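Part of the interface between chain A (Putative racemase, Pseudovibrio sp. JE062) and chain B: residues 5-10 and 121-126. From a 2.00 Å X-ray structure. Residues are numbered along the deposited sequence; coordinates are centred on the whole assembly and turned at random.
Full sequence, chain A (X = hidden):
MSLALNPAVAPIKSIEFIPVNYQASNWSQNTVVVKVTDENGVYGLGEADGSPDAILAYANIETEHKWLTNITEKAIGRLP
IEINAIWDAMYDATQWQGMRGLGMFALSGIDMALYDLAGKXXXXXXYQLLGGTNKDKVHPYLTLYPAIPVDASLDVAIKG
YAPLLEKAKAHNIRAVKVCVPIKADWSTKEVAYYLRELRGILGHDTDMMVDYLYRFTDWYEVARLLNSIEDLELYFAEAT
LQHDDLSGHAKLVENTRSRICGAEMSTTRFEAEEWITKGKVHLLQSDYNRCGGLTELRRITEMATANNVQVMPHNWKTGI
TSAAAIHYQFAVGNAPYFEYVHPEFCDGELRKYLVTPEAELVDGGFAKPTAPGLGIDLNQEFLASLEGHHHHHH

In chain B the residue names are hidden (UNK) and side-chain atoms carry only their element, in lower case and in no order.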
# COMPACT_ATOMS: atom_id res chain seq x y z
N LEU A 5 -1.77 -2.42 -55.19
CA LEU A 5 -2.71 -2.21 -54.06
C LEU A 5 -4.13 -2.64 -54.42
O LEU A 5 -4.35 -3.31 -55.43
CB LEU A 5 -2.71 -0.73 -53.64
CG LEU A 5 -1.46 -0.24 -52.89
CD1 LEU A 5 -1.49 1.29 -52.75
CD2 LEU A 5 -1.41 -0.90 -51.52
N ASN A 6 -5.10 -2.24 -53.59
CA ASN A 6 -6.50 -2.59 -53.80
C ASN A 6 -7.31 -1.36 -54.22
O ASN A 6 -7.68 -0.53 -53.39
CB ASN A 6 -7.08 -3.17 -52.50
CG ASN A 6 -8.46 -3.77 -52.70
OD1 ASN A 6 -9.35 -3.13 -53.26
ND2 ASN A 6 -8.65 -5.00 -52.24
N PRO A 7 -7.62 -1.25 -55.51
CA PRO A 7 -8.39 -0.12 -56.05
C PRO A 7 -9.63 0.29 -55.24
O PRO A 7 -10.00 1.47 -55.22
CB PRO A 7 -8.74 -0.59 -57.46
CG PRO A 7 -7.51 -1.35 -57.84
CD PRO A 7 -7.24 -2.17 -56.59
N ALA A 8 -10.27 -0.67 -54.59
CA ALA A 8 -11.46 -0.37 -53.80
C ALA A 8 -11.18 0.48 -52.56
O ALA A 8 -12.05 1.21 -52.09
CB ALA A 8 -12.16 -1.67 -53.40
N VAL A 9 -9.97 0.39 -52.03
CA VAL A 9 -9.61 1.17 -50.85
C VAL A 9 -9.32 2.60 -51.29
O VAL A 9 -8.17 2.96 -51.56
CB VAL A 9 -8.37 0.57 -50.15
CG1 VAL A 9 -8.01 1.39 -48.93
CG2 VAL A 9 -8.65 -0.88 -49.77
N ALA A 10 -10.38 3.41 -51.35
CA ALA A 10 -10.27 4.79 -51.78
C ALA A 10 -10.44 5.80 -50.64
O ALA A 10 -11.07 5.50 -49.63
CB ALA A 10 -11.31 5.07 -52.87
N UNK B 121 -3.77 -10.88 -49.86
CA UNK B 121 -5.16 -11.18 -50.22
C UNK B 121 -5.98 -9.91 -50.37
O UNK B 121 -6.68 -9.72 -51.36
n UNK B 121 -5.99 -15.69 -48.44
c UNK B 121 -5.20 -13.45 -48.98
c UNK B 121 -5.83 -12.08 -49.17
c UNK B 121 -6.09 -14.39 -48.18
o UNK B 121 -6.86 -13.94 -47.32
N UNK B 122 -5.89 -9.03 -49.38
CA UNK B 122 -6.65 -7.78 -49.40
C UNK B 122 -6.02 -6.70 -50.26
O UNK B 122 -6.65 -5.68 -50.54
c UNK B 122 -6.85 -7.26 -47.98
c UNK B 122 -9.22 -7.96 -47.60
c UNK B 122 -7.78 -8.08 -47.09
c UNK B 122 -7.67 -7.59 -45.66
N UNK B 123 -4.77 -6.92 -50.68
CA UNK B 123 -4.07 -5.94 -51.49
C UNK B 123 -3.65 -4.69 -50.72
O UNK B 123 -3.75 -3.57 -51.24
N UNK B 124 -3.16 -4.87 -49.49
CA UNK B 124 -2.72 -3.73 -48.68
C UNK B 124 -1.47 -4.04 -47.87
O UNK B 124 -1.22 -5.20 -47.52
c UNK B 124 -5.07 -2.88 -48.49
c UNK B 124 -3.83 -3.28 -47.71
c UNK B 124 -4.16 -4.41 -46.73
N UNK B 125 -0.64 -3.02 -47.58
CA UNK B 125 0.57 -3.28 -46.80
C UNK B 125 0.18 -3.69 -45.38
O UNK B 125 -0.86 -3.28 -44.87
c UNK B 125 0.21 -0.94 -47.01
c UNK B 125 -0.72 -1.61 -47.99
c UNK B 125 1.31 -1.94 -46.86
N UNK B 126 1.03 -4.51 -44.76
CA UNK B 126 0.77 -5.03 -43.42
C UNK B 126 0.41 -4.01 -42.34
O UNK B 126 -0.44 -4.27 -41.49
c UNK B 126 1.96 -5.88 -42.96

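Position 121 of chain B lies in the last turn of a helix that begins earlier in the chain. Its side chain is an unbranched run of three carbons, the third carrying one oxygen and one nitrogen, which is a terminal carboxamide. The CA-to-CB bond points away from chain A, and the side chain does not reach the chain A stretch. Three carbons ending in an amide identify Gln B121, whose NE2 is hydrogen-bonded elsewhere in the structure.

Position 122, still helical, carries four carbons and no heteroatom, forked at the second. The side chain leaves sideways and stays clear of the chain A stretch, so the role of this position in the contact falls to the backbone, whose carbonyl O is hydrogen-bonded to ND2 of Asn A6. The forked pattern belongs to leucine, and the residue is Leu B122, with chi1 m and chi2 t. Its nearest side-chain atom, CB, is 5.1 Å from ND2 of Asn A6, whereas the carbonyl O of Leu B122 accepts the hydrogen bond from ND2 of Asn A6 at 2.7 Å, with an N-H...O angle of 153°.

Position 123 has no side-chain atoms at all. It is the first residue to leave helical geometry, and its phi of 72° is positive, a conformation that by itself favours glycine. The packing points the same way, because an ideal CB at position 123 would lie 3.2 Å from CB of Asn A6 and would also be tight against the carbonyl C of Leu A5. The residue is Gly B123. With no side chain in between, the chains approach closely, the CA atoms of Leu A5 and Gly B123 lying 4.7 Å apart.

At position 124 one carbon carries two more, three carbons in all, so the branch is at CB. One of the two branch carbons faces CG2 of Val A9 and also comes near CB of Asn A6. This is Val B124, with chi1 m. Its CG1 meets CG2 of Val A9 at 4.3 Å, a loose apolar contact, and lies 4.5 Å from CB of Asn A6.

Position 125 has three side-chain carbons that close a ring onto the backbone N, and a ring carbon packs against CD2 of Leu A5. The ring defines Pro B125. Its CD lies 3.7 Å from CD2 of Leu A5; although the CA-to-CB bond of that leucine points sideways, the end of its side chain comes nearer to chain B.

Position 126 bears a single carbon and makes no contact with the chain A stretch. It is Ala B126.

The contact centres on Asn A6, whose side-chain amide serves both chains. While ND2 reaches the end of the helix in chain B, OD1 accepts a hydrogen bond from N of Ala A8 at 2.9 Å, within a type I turn closed by N of Val A9 and O of Asn A6 at 2.8 Å. The amide is thereby tied to its own turn as it reaches across. The O of Gly B123 lies 3.3 Å from CA of Leu A5 in a CA-H...O contact; N of Asn A6 is 3.0 Å from the same oxygen, but the angle is too poor for a hydrogen bond. Apolar packing by Leu A5 and Val A9 completes this small contact, which buries 222 Å², both sides summed.

Chain B, residues 121-126: QLGVPA
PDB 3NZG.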